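Variant surface glycoprotein MITat 1.13 (PDB 6Z8G) probably forms part of the dense surface coat of Trypanosoma brucei, whose exchange for antigenically distinct variants lets the parasite evade host immunity. Local coordinates at residues L45-S50 with I177-E182; L126-R131 with G158-A163; K190-G195 with N252-L257; A199-G204 with A241-K246. All coordinates share one frame; numbering follows the deposited sequence.

The four contacts are strung along an elongated chain, from the long helical hairpin (contact 1) to the strands at one end (contact 4). Contacts 2 and 3 have centres 14 Å apart and touch directly: L129 CD1 lies 3.5 Å from F256 CZ, and L126 packs on both F256 and L257. Contacts 3 and 4 share strand 194-203 and both reach 247-253 or the loop before it, with centres 26 Å apart. Contact 1 stands alone, 28 Å from contact 3 and 51 Å from contact 4 between centres. Contacts 2, 3 and 4 also meet the second subunit, and bound sugars lie against H127 and K128 of contact 2.

Contact 1: residues L45-S50 with I177-E182; sequences LDLYTS and IGLEHE
L47 and Y48 receive the loop 177-182 on the flank of helix 34-75, the first arm of the long antiparallel helical hairpin that makes up the core of the VSG N-terminal domain. L47 CD1 rests on the main chain of G178, 3.5 Å from G178 C, and the same methyl meets I177 CG2 at 3.8 Å. L179 enters across the helix surface: its CD2 touches L47 CB at 3.8 Å and sits above one face of the Y48 ring, a CH-pi contact 4.1 Å from the centroid and 20° off the ring normal. Leucine suits this place because it is apolar and long enough to set CD2 between L47 CB and the face of the Y48 ring.

At the ring's edge, Y48 OH donates a 2.6 Å hydrogen bond to E182 OE1, reaching the anti side of the carboxylate, whose plane stands 73° from the ring. The glutamate chain folds at chi2 (-75°), which turns its carboxylate back toward the tyrosine.

Further out, R44 forms a salt bridge with E182 OE2, while R272 hydrogen-bonds to Y48 OH and makes a long, weak ion pair with OE1. L268 and I271 of helix 260-273 pack on the tyrosine. The oxygen that R44 holds, E182 OE2, also lies 3.9 Å from L47 CD1.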
loop_
_atom_site.group_PDB
_atom_site.type_symbol
_atom_site.label_atom_id
_atom_site.label_comp_id
_atom_site.label_asym_id
_atom_site.label_seq_id
_atom_site.Cartn_x
_atom_site.Cartn_y
_atom_site.Cartn_z
ATOM N N LEU B 45 -6.639 9.283 -5.039
ATOM C CA LEU B 45 -6.240 8.005 -4.450
ATOM C C LEU B 45 -7.065 7.683 -3.206
ATOM O O LEU B 45 -7.455 6.534 -2.991
ATOM C CB LEU B 45 -4.751 8.032 -4.109
ATOM C CG LEU B 45 -4.210 6.812 -3.365
ATOM C CD1 LEU B 45 -4.471 5.538 -4.142
ATOM C CD2 LEU B 45 -2.719 6.962 -3.100
ATOM N N ASP B 46 -7.328 8.692 -2.372
ATOM C CA ASP B 46 -8.105 8.500 -1.156
ATOM C C ASP B 46 -9.521 8.014 -1.452
ATOM O O ASP B 46 -10.132 7.346 -0.611
ATOM C CB ASP B 46 -8.133 9.805 -0.357
ATOM C CG ASP B 46 -8.723 9.628 1.041
ATOM O OD1 ASP B 46 -7.981 9.188 1.945
ATOM O OD2 ASP B 46 -9.933 9.918 1.245
ATOM N N LEU B 47 -10.071 8.341 -2.623
ATOM C CA LEU B 47 -11.386 7.803 -2.965
ATOM C C LEU B 47 -11.387 6.281 -2.914
ATOM O O LEU B 47 -12.348 5.672 -2.435
ATOM C CB LEU B 47 -11.809 8.261 -4.358
ATOM C CG LEU B 47 -12.016 9.749 -4.625
ATOM C CD1 LEU B 47 -12.312 9.942 -6.097
ATOM C CD2 LEU B 47 -13.132 10.322 -3.767
ATOM N N TYR B 48 -10.309 5.658 -3.394
ATOM C CA TYR B 48 -10.173 4.216 -3.512
ATOM C C TYR B 48 -9.688 3.583 -2.218
ATOM O O TYR B 48 -10.233 2.563 -1.792
ATOM C CB TYR B 48 -9.206 3.874 -4.645
ATOM C CG TYR B 48 -9.611 4.424 -5.984
ATOM C CD1 TYR B 48 -10.425 3.688 -6.839
ATOM C CD2 TYR B 48 -9.183 5.677 -6.394
ATOM C CE1 TYR B 48 -10.811 4.186 -8.068
ATOM C CE2 TYR B 48 -9.562 6.200 -7.626
ATOM C CZ TYR B 48 -10.366 5.446 -8.463
ATOM O OH TYR B 48 -10.727 5.968 -9.683
ATOM N N THR B 49 -8.680 4.173 -1.568
ATOM C CA THR B 49 -8.215 3.553 -0.339
ATOM C C THR B 49 -9.273 3.638 0.752
ATOM O O THR B 49 -9.363 2.737 1.581
ATOM C CB THR B 49 -6.911 4.183 0.141
ATOM O OG1 THR B 49 -7.105 5.581 0.358
ATOM C CG2 THR B 49 -5.803 3.969 -0.868
ATOM N N SER B 50 -10.087 4.691 0.776
ATOM C CA SER B 50 -11.101 4.749 1.829
ATOM C C SER B 50 -12.164 3.672 1.621
ATOM O O SER B 50 -12.576 3.005 2.579
ATOM C CB SER B 50 -11.727 6.147 1.912
ATOM O OG SER B 50 -12.426 6.507 0.731
ATOM N N ILE B 177 -14.034 16.135 -6.995
ATOM C CA ILE B 177 -13.350 14.858 -6.770
ATOM C C ILE B 177 -14.379 13.857 -6.275
ATOM O O ILE B 177 -15.063 14.117 -5.281
ATOM C CB ILE B 177 -12.212 14.978 -5.736
ATOM C CG1 ILE B 177 -11.187 16.054 -6.137
ATOM C CG2 ILE B 177 -11.547 13.605 -5.483
ATOM C CD1 ILE B 177 -10.197 15.608 -7.187
ATOM N N GLY B 178 -14.492 12.722 -6.962
ATOM C CA GLY B 178 -15.454 11.685 -6.603
ATOM C C GLY B 178 -15.416 10.539 -7.590
ATOM O O GLY B 178 -15.077 10.760 -8.748
ATOM N N LEU B 179 -15.779 9.323 -7.178
ATOM C CA LEU B 179 -15.697 8.173 -8.082
ATOM C C LEU B 179 -16.524 8.383 -9.345
ATOM O O LEU B 179 -16.135 7.925 -10.426
ATOM C CB LEU B 179 -16.171 6.903 -7.377
ATOM C CG LEU B 179 -15.298 6.351 -6.264
ATOM C CD1 LEU B 179 -15.875 5.019 -5.747
ATOM C CD2 LEU B 179 -13.872 6.211 -6.776
ATOM N N GLU B 180 -17.680 9.055 -9.220
ATOM C CA GLU B 180 -18.531 9.353 -10.372
ATOM C C GLU B 180 -17.830 10.270 -11.360
ATOM O O GLU B 180 -18.058 10.184 -12.571
ATOM C CB GLU B 180 -19.845 9.987 -9.897
ATOM N N HIS B 181 -16.965 11.134 -10.860
ATOM C CA HIS B 181 -16.229 12.087 -11.660
ATOM C C HIS B 181 -14.922 11.516 -12.210
ATOM O O HIS B 181 -14.248 12.200 -12.987
ATOM C CB HIS B 181 -15.969 13.354 -10.823
ATOM N N GLU B 182 -14.557 10.280 -11.842
ATOM C CA GLU B 182 -13.231 9.764 -12.174
ATOM C C GLU B 182 -13.079 9.471 -13.659
ATOM O O GLU B 182 -11.985 9.655 -14.214
ATOM C CB GLU B 182 -12.922 8.489 -11.373
ATOM C CG GLU B 182 -12.443 8.739 -9.960
ATOM C CD GLU B 182 -11.013 9.234 -9.916
ATOM O OE1 GLU B 182 -10.093 8.410 -10.121
ATOM O OE2 GLU B 182 -10.808 10.447 -9.689
#

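Contact 2: residues L126-R131 with G158-A163; sequences LHKLER and GTIHTA
H127 and H161 both send their rings out trans to the main-chain nitrogen (chi1 178° and 179°), and this extension brings the two imidazoles together from facing segments. The rings meet obliquely, centroids 5.1 Å apart and planes at 56°, with H127 NE2 3.7 Å from H161 CD2. The same NE2 donates to A163 O at 2.9 Å, nearly straight and in the plane of its own ring, so NE2 carries the proton. Histidine suits this place because its ring nitrogen projects far enough from the helix to reach a main-chain carbonyl of the loop.

Closer to the backbone, H161 N gives a 2.8 Å hydrogen bond to a lone pair of K128 O, a carbonyl in the last turn of the helix. The edge of the H161 ring lies against H127 O. K128 bends at chi2 and runs past the loop, its CD 3.8 Å from I160 CD1; the long aliphatic part of the lysine suits this packing against isoleucine. H161 O is buried here without a hydrogen-bonding partner in the model; it receives a CA-H...O contact from K128 CA at 3.5 Å.

N-acetylglucosamine residues touch H127 and K128, and D255 of the second subunit packs on K128 and I160. The contact thus ties the end of helix 78-129 to the loop that follows strand 152-155, with A34 and C35 of helix 34-75 lying beside H127.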
loop_
_atom_site.group_PDB
_atom_site.type_symbol
_atom_site.label_atom_id
_atom_site.label_comp_id
_atom_site.label_asym_id
_atom_site.label_seq_id
_atom_site.Cartn_x
_atom_site.Cartn_y
_atom_site.Cartn_z
ATOM N N LEU B 126 9.309 18.972 -8.551
ATOM C CA LEU B 126 8.752 19.952 -9.483
ATOM C C LEU B 126 8.335 21.225 -8.761
ATOM O O LEU B 126 8.438 22.315 -9.326
ATOM C CB LEU B 126 7.567 19.359 -10.252
ATOM C CG LEU B 126 7.923 18.162 -11.152
ATOM C CD1 LEU B 126 6.699 17.715 -11.935
ATOM C CD2 LEU B 126 9.046 18.509 -12.082
ATOM N N HIS B 127 7.851 21.107 -7.516
ATOM C CA HIS B 127 7.611 22.282 -6.685
ATOM C C HIS B 127 8.911 23.014 -6.342
ATOM O O HIS B 127 8.923 24.244 -6.305
ATOM C CB HIS B 127 6.854 21.899 -5.410
ATOM C CG HIS B 127 6.618 23.054 -4.482
ATOM N ND1 HIS B 127 5.688 24.039 -4.740
ATOM C CD2 HIS B 127 7.216 23.400 -3.315
ATOM C CE1 HIS B 127 5.710 24.932 -3.765
ATOM N NE2 HIS B 127 6.629 24.568 -2.888
ATOM N N LYS B 128 10.010 22.295 -6.061
ATOM C CA LYS B 128 11.270 22.991 -5.780
ATOM C C LYS B 128 11.775 23.754 -7.000
ATOM O O LYS B 128 12.518 24.730 -6.865
ATOM C CB LYS B 128 12.367 22.020 -5.333
ATOM C CG LYS B 128 12.031 21.099 -4.174
ATOM C CD LYS B 128 12.181 21.764 -2.825
ATOM C CE LYS B 128 12.101 20.742 -1.695
ATOM N NZ LYS B 128 11.862 21.444 -0.396
ATOM N N LEU B 129 11.405 23.311 -8.194
ATOM C CA LEU B 129 11.926 23.865 -9.430
ATOM C C LEU B 129 10.977 24.849 -10.088
ATOM O O LEU B 129 11.346 25.463 -11.103
ATOM C CB LEU B 129 12.227 22.730 -10.410
ATOM C CG LEU B 129 13.160 21.615 -9.952
ATOM C CD1 LEU B 129 13.354 20.584 -11.063
ATOM C CD2 LEU B 129 14.502 22.183 -9.516
ATOM N N GLU B 130 9.801 25.074 -9.496
ATOM C CA GLU B 130 8.745 25.804 -10.181
ATOM C C GLU B 130 9.104 27.259 -10.424
ATOM O O GLU B 130 8.491 27.909 -11.279
ATOM C CB GLU B 130 7.445 25.724 -9.372
ATOM N N ARG B 131 10.094 27.764 -9.699
ATOM C CA ARG B 131 10.514 29.149 -9.862
ATOM C C ARG B 131 11.879 29.241 -10.534
ATOM O O ARG B 131 12.598 30.223 -10.353
ATOM C CB ARG B 131 10.547 29.861 -8.508
ATOM N N GLY B 158 21.279 27.718 -9.229
ATOM C CA GLY B 158 21.192 26.532 -8.402
ATOM C C GLY B 158 20.301 26.689 -7.195
ATOM O O GLY B 158 20.157 25.735 -6.425
ATOM N N THR B 159 19.714 27.859 -6.989
ATOM C CA THR B 159 18.830 28.053 -5.851
ATOM C C THR B 159 17.455 27.488 -6.161
ATOM O O THR B 159 16.757 27.976 -7.062
ATOM C CB THR B 159 18.736 29.531 -5.504
ATOM O OG1 THR B 159 20.058 30.020 -5.262
ATOM C CG2 THR B 159 17.909 29.715 -4.256
ATOM N N ILE B 160 17.046 26.493 -5.380
ATOM C CA ILE B 160 15.742 25.885 -5.528
ATOM C C ILE B 160 14.783 26.575 -4.580
ATOM O O ILE B 160 15.180 27.267 -3.641
ATOM C CB ILE B 160 15.768 24.364 -5.272
ATOM C CG1 ILE B 160 15.888 24.068 -3.764
ATOM C CG2 ILE B 160 16.878 23.713 -6.078
ATOM C CD1 ILE B 160 15.817 22.573 -3.398
ATOM N N HIS B 161 13.504 26.384 -4.848
ATOM C CA HIS B 161 12.431 26.983 -4.073
ATOM C C HIS B 161 12.128 26.153 -2.822
ATOM O O HIS B 161 11.912 24.939 -2.905
ATOM C CB HIS B 161 11.194 27.113 -4.954
ATOM C CG HIS B 161 10.013 27.693 -4.256
ATOM N ND1 HIS B 161 10.084 28.850 -3.518
ATOM C CD2 HIS B 161 8.715 27.297 -4.218
ATOM C CE1 HIS B 161 8.890 29.115 -3.019
ATOM N NE2 HIS B 161 8.036 28.201 -3.444
ATOM N N THR B 162 12.131 26.812 -1.655
ATOM C CA THR B 162 12.026 26.129 -0.369
ATOM C C THR B 162 10.691 26.304 0.345
ATOM O O THR B 162 10.438 25.576 1.314
ATOM C CB THR B 162 13.136 26.607 0.583
ATOM O OG1 THR B 162 13.048 28.032 0.750
ATOM C CG2 THR B 162 14.538 26.209 0.069
ATOM N N ALA B 163 9.833 27.225 -0.096
ATOM C CA ALA B 163 8.607 27.527 0.638
ATOM C C ALA B 163 7.596 26.392 0.565
ATOM O O ALA B 163 7.580 25.602 -0.383
ATOM C CB ALA B 163 7.949 28.790 0.100
#

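Contact 3: residues K190-G195 with N252-L257; sequences KLITHG and NDADFL
G195 and N252 form an antiparallel hydrogen-bonded pair, G195 N to N252 O and N252 N to G195 O, both 2.8 Å. One step on, H194 and D253 make a non-hydrogen-bonded pair, and A254 N then reaches T193 O at 2.8 Å from well above the carbonyl plane (45° out of it), a departure from regular strand geometry. T193 and H194 together face S229 across the other side of their strand, a classic beta bulge.

A single salt bridge supplies the charged interaction. K190 kinks at chi3 (97°), laying NZ 3.2 Å from D255 OD1 and 3.3 Å from OD2, where both hydrogen bonds are weak; D255 OD1 also accepts from G258 N. D255 is the centre of an inverse gamma turn that leads the chain out of the strand.

Water joins what the backbones no longer pair directly: one molecule donates to K190 O and to I192 O (2.8 Å) and accepts from L257 N (2.9 Å).

Among the apolar groups, I192 CG2 abuts the edge of the F256 ring, 4.0 Å from CD2. The small A254 methyl fits closely against the backbone of H194 and G195.

N252 ND2 donates to T155 O and L157 O of the second subunit. Strand 194-203 runs between 221-229 and 247-253, while F256 and L257 leave the sheet to pack on helix 78-129.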
loop_
_atom_site.group_PDB
_atom_site.type_symbol
_atom_site.label_atom_id
_atom_site.label_comp_id
_atom_site.label_asym_id
_atom_site.label_seq_id
_atom_site.Cartn_x
_atom_site.Cartn_y
_atom_site.Cartn_z
ATOM N N LYS B 190 2.232 17.211 -16.647
ATOM C CA LYS B 190 3.667 17.009 -16.446
ATOM C C LYS B 190 4.339 18.248 -15.875
ATOM O O LYS B 190 5.360 18.126 -15.194
ATOM C CB LYS B 190 4.339 16.610 -17.759
ATOM C CG LYS B 190 3.774 15.339 -18.337
ATOM C CD LYS B 190 4.551 14.903 -19.542
ATOM C CE LYS B 190 5.570 13.860 -19.150
ATOM N NZ LYS B 190 6.137 13.127 -20.322
ATOM N N LEU B 191 3.781 19.435 -16.150
ATOM C CA LEU B 191 4.240 20.720 -15.622
ATOM C C LEU B 191 5.564 21.159 -16.243
ATOM O O LEU B 191 5.632 22.236 -16.846
ATOM C CB LEU B 191 4.351 20.681 -14.095
ATOM C CG LEU B 191 3.040 20.339 -13.372
ATOM C CD1 LEU B 191 3.271 20.435 -11.906
ATOM C CD2 LEU B 191 1.933 21.276 -13.780
ATOM N N ILE B 192 6.621 20.361 -16.115
ATOM C CA ILE B 192 7.916 20.718 -16.673
ATOM C C ILE B 192 8.275 19.678 -17.715
ATOM O O ILE B 192 8.385 18.486 -17.400
ATOM C CB ILE B 192 9.024 20.806 -15.609
ATOM C CG1 ILE B 192 8.750 21.942 -14.618
ATOM C CG2 ILE B 192 10.377 21.061 -16.295
ATOM C CD1 ILE B 192 9.828 22.084 -13.564
ATOM N N THR B 193 8.481 20.137 -18.955
ATOM C CA THR B 193 9.005 19.294 -20.013
ATOM C C THR B 193 10.307 19.809 -20.591
ATOM O O THR B 193 11.067 19.007 -21.153
ATOM C CB THR B 193 7.982 19.139 -21.149
ATOM O OG1 THR B 193 7.575 20.425 -21.613
ATOM C CG2 THR B 193 6.752 18.377 -20.655
ATOM N N HIS B 194 10.617 21.102 -20.420
ATOM C CA HIS B 194 11.805 21.698 -21.013
ATOM C C HIS B 194 12.482 22.644 -20.031
ATOM O O HIS B 194 11.818 23.338 -19.253
ATOM C CB HIS B 194 11.436 22.449 -22.302
ATOM C CG HIS B 194 11.002 21.537 -23.407
ATOM N ND1 HIS B 194 9.739 20.979 -23.458
ATOM C CD2 HIS B 194 11.673 21.052 -24.480
ATOM C CE1 HIS B 194 9.648 20.193 -24.513
ATOM N NE2 HIS B 194 10.805 20.221 -25.152
ATOM N N GLY B 195 13.811 22.681 -20.092
ATOM C CA GLY B 195 14.577 23.734 -19.457
ATOM C C GLY B 195 14.981 24.779 -20.481
ATOM O O GLY B 195 15.288 24.454 -21.630
ATOM N N ASN B 252 16.045 22.752 -23.753
ATOM C CA ASN B 252 16.489 21.366 -23.717
ATOM C C ASN B 252 15.457 20.522 -22.978
ATOM O O ASN B 252 14.690 21.024 -22.151
ATOM C CB ASN B 252 17.836 21.201 -23.032
ATOM C CG ASN B 252 18.978 21.671 -23.895
ATOM O OD1 ASN B 252 19.305 21.058 -24.919
ATOM N ND2 ASN B 252 19.587 22.769 -23.489
ATOM N N ASP B 253 15.492 19.215 -23.242
ATOM C CA ASP B 253 14.529 18.300 -22.641
ATOM C C ASP B 253 14.737 18.214 -21.134
ATOM O O ASP B 253 15.865 18.033 -20.660
ATOM C CB ASP B 253 14.675 16.907 -23.238
ATOM C CG ASP B 253 14.349 16.858 -24.716
ATOM O OD1 ASP B 253 13.741 17.814 -25.245
ATOM O OD2 ASP B 253 14.710 15.840 -25.344
ATOM N N ALA B 254 13.641 18.338 -20.383
ATOM C CA ALA B 254 13.675 18.249 -18.926
ATOM C C ALA B 254 12.406 17.534 -18.462
ATOM O O ALA B 254 11.581 18.085 -17.745
ATOM C CB ALA B 254 13.792 19.629 -18.281
ATOM N N ASP B 255 12.262 16.278 -18.872
ATOM C CA ASP B 255 11.064 15.488 -18.570
ATOM C C ASP B 255 11.263 14.759 -17.248
ATOM O O ASP B 255 11.648 13.594 -17.219
ATOM C CB ASP B 255 10.789 14.511 -19.704
ATOM C CG ASP B 255 9.537 13.663 -19.470
ATOM O OD1 ASP B 255 8.712 13.995 -18.576
ATOM O OD2 ASP B 255 9.409 12.644 -20.197
ATOM N N PHE B 256 10.934 15.434 -16.143
ATOM C CA PHE B 256 11.199 14.870 -14.817
ATOM C C PHE B 256 10.264 13.715 -14.497
ATOM O O PHE B 256 10.694 12.695 -13.947
ATOM C CB PHE B 256 11.080 15.948 -13.745
ATOM C CG PHE B 256 12.265 16.867 -13.697
ATOM C CD1 PHE B 256 13.465 16.429 -13.147
ATOM C CD2 PHE B 256 12.193 18.142 -14.225
ATOM C CE1 PHE B 256 14.589 17.276 -13.123
ATOM C CE2 PHE B 256 13.300 18.990 -14.192
ATOM C CZ PHE B 256 14.495 18.555 -13.646
ATOM N N LEU B 257 8.981 13.871 -14.819
ATOM C CA LEU B 257 7.983 12.869 -14.461
ATOM C C LEU B 257 8.088 11.621 -15.338
ATOM O O LEU B 257 7.798 10.514 -14.877
ATOM C CB LEU B 257 6.606 13.495 -14.577
ATOM C CG LEU B 257 5.987 14.010 -13.288
ATOM C CD1 LEU B 257 4.689 14.754 -13.589
ATOM C CD2 LEU B 257 5.719 12.851 -12.313
HETATM O O HOH W 1 8.104 16.519 -15.472
#

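Contact 4: residues A199-G204 with A241-K246; sequences ATCASG and AATNNK
The flat groups that meet are peptide carbonyls of C201 and T243, neither approached squarely within its plane. C201 N comes to T243 O from above the carbonyl plane, 47° out of it, in a 2.8 Å hydrogen bond. In return T243 OG1 donates to C201 O at 2.7 Å, tilted 30° from that plane. Threonine suits the turn because its hydroxyl does the work a second backbone N-H would do in a regular sheet. With chi1 at 70° that oxygen folds back toward the strand, and it also accepts from C211 N.

Side chains alternate along the strand. T200 and A202 lie on the side of N244: T200 CG2 rests 3.8 Å from N244 C, and the methyl of A202 meets N244 CB at 3.9 Å, a small residue beside the bend. C201 turns the other way, its CB against T243 OG1, and its sulfur forms a disulfide with C211. K246 crosses T200 obliquely, CB 3.4 Å from T200 OG1, and the end of its side chain leads away from the strand; its CA makes a CA-H...O contact with A199 O at 3.4 Å.

Residues A242 to N245 form a type I turn, and S210 OG hydrogen-bonds with T243 N. L147 of the second subunit packs on C201 and T243. The turn borders strand 194-203 just before 247-253 begins, where R247 takes up backbone pairing with A199; 221-229 and the short 209-210 pair with the same strand.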
loop_
_atom_site.group_PDB
_atom_site.type_symbol
_atom_site.label_atom_id
_atom_site.label_comp_id
_atom_site.label_asym_id
_atom_site.label_seq_id
_atom_site.Cartn_x
_atom_site.Cartn_y
_atom_site.Cartn_z
ATOM N N ALA B 199 18.700 34.557 -21.540
ATOM C CA ALA B 199 19.875 35.398 -21.716
ATOM C C ALA B 199 19.457 36.855 -21.830
ATOM O O ALA B 199 18.395 37.182 -22.373
ATOM C CB ALA B 199 20.690 34.998 -22.946
ATOM N N THR B 200 20.276 37.719 -21.239
ATOM C CA THR B 200 20.160 39.158 -21.387
ATOM C C THR B 200 21.554 39.714 -21.585
ATOM O O THR B 200 22.508 39.264 -20.944
ATOM C CB THR B 200 19.494 39.796 -20.175
ATOM O OG1 THR B 200 18.425 38.946 -19.723
ATOM C CG2 THR B 200 18.937 41.151 -20.537
ATOM N N CYS B 201 21.674 40.668 -22.500
ATOM C CA CYS B 201 22.933 41.373 -22.713
ATOM C C CYS B 201 22.597 42.824 -22.982
ATOM O O CYS B 201 21.896 43.126 -23.951
ATOM C CB CYS B 201 23.733 40.785 -23.879
ATOM S SG CYS B 201 25.449 41.413 -23.992
ATOM N N ALA B 202 23.085 43.718 -22.127
ATOM C CA ALA B 202 22.804 45.146 -22.247
ATOM C C ALA B 202 24.131 45.871 -22.068
ATOM O O ALA B 202 24.676 45.924 -20.958
ATOM C CB ALA B 202 21.769 45.607 -21.228
ATOM N N SER B 203 24.686 46.325 -23.196
ATOM C CA SER B 203 25.970 46.997 -23.304
ATOM C C SER B 203 25.786 48.512 -23.308
ATOM O O SER B 203 24.680 49.031 -23.490
ATOM C CB SER B 203 26.693 46.540 -24.561
ATOM O OG SER B 203 25.805 46.608 -25.654
ATOM N N GLY B 204 26.900 49.222 -23.121
ATOM C CA GLY B 204 26.892 50.672 -23.203
ATOM C C GLY B 204 26.350 51.305 -21.939
ATOM O O GLY B 204 25.470 50.727 -21.290
ATOM N N ALA B 241 18.036 40.562 -32.390
ATOM C CA ALA B 241 17.871 41.970 -32.744
ATOM C C ALA B 241 17.664 42.884 -31.536
ATOM O O ALA B 241 17.477 44.099 -31.714
ATOM C CB ALA B 241 16.696 42.140 -33.718
ATOM N N ALA B 242 17.647 42.330 -30.320
ATOM C CA ALA B 242 17.445 43.110 -29.107
ATOM C C ALA B 242 17.866 42.291 -27.900
ATOM O O ALA B 242 17.010 41.796 -27.162
ATOM C CB ALA B 242 15.984 43.540 -28.988
ATOM N N THR B 243 19.177 42.133 -27.691
ATOM C CA THR B 243 19.659 41.246 -26.641
ATOM C C THR B 243 19.410 41.784 -25.248
ATOM O O THR B 243 19.566 41.033 -24.278
ATOM C CB THR B 243 21.158 40.954 -26.782
ATOM O OG1 THR B 243 21.930 42.127 -26.468
ATOM C CG2 THR B 243 21.490 40.454 -28.175
ATOM N N ASN B 244 19.071 43.057 -25.119
ATOM C CA ASN B 244 18.837 43.661 -23.814
ATOM C C ASN B 244 17.467 43.332 -23.250
ATOM O O ASN B 244 17.065 43.953 -22.263
ATOM C CB ASN B 244 19.012 45.184 -23.903
ATOM C CG ASN B 244 18.218 45.786 -25.041
ATOM O OD1 ASN B 244 18.288 45.312 -26.176
ATOM N ND2 ASN B 244 17.423 46.806 -24.738
ATOM N N ASN B 245 16.734 42.397 -23.853
ATOM C CA ASN B 245 15.502 41.865 -23.279
ATOM C C ASN B 245 15.697 40.384 -22.967
ATOM O O ASN B 245 16.213 39.633 -23.801
ATOM C CB ASN B 245 14.319 42.053 -24.231
ATOM C CG ASN B 245 14.288 43.430 -24.853
ATOM O OD1 ASN B 245 14.955 43.685 -25.853
ATOM N ND2 ASN B 245 13.491 44.321 -24.279
ATOM N N LYS B 246 15.295 39.973 -21.765
ATOM C CA LYS B 246 15.417 38.579 -21.355
ATOM C C LYS B 246 14.532 37.728 -22.236
ATOM O O LYS B 246 13.346 38.018 -22.393
ATOM C CB LYS B 246 15.031 38.415 -19.888
ATOM C CG LYS B 246 15.369 37.042 -19.315
ATOM C CD LYS B 246 15.124 36.952 -17.797
ATOM C CE LYS B 246 13.651 37.114 -17.444
ATOM N NZ LYS B 246 13.384 36.890 -15.986
#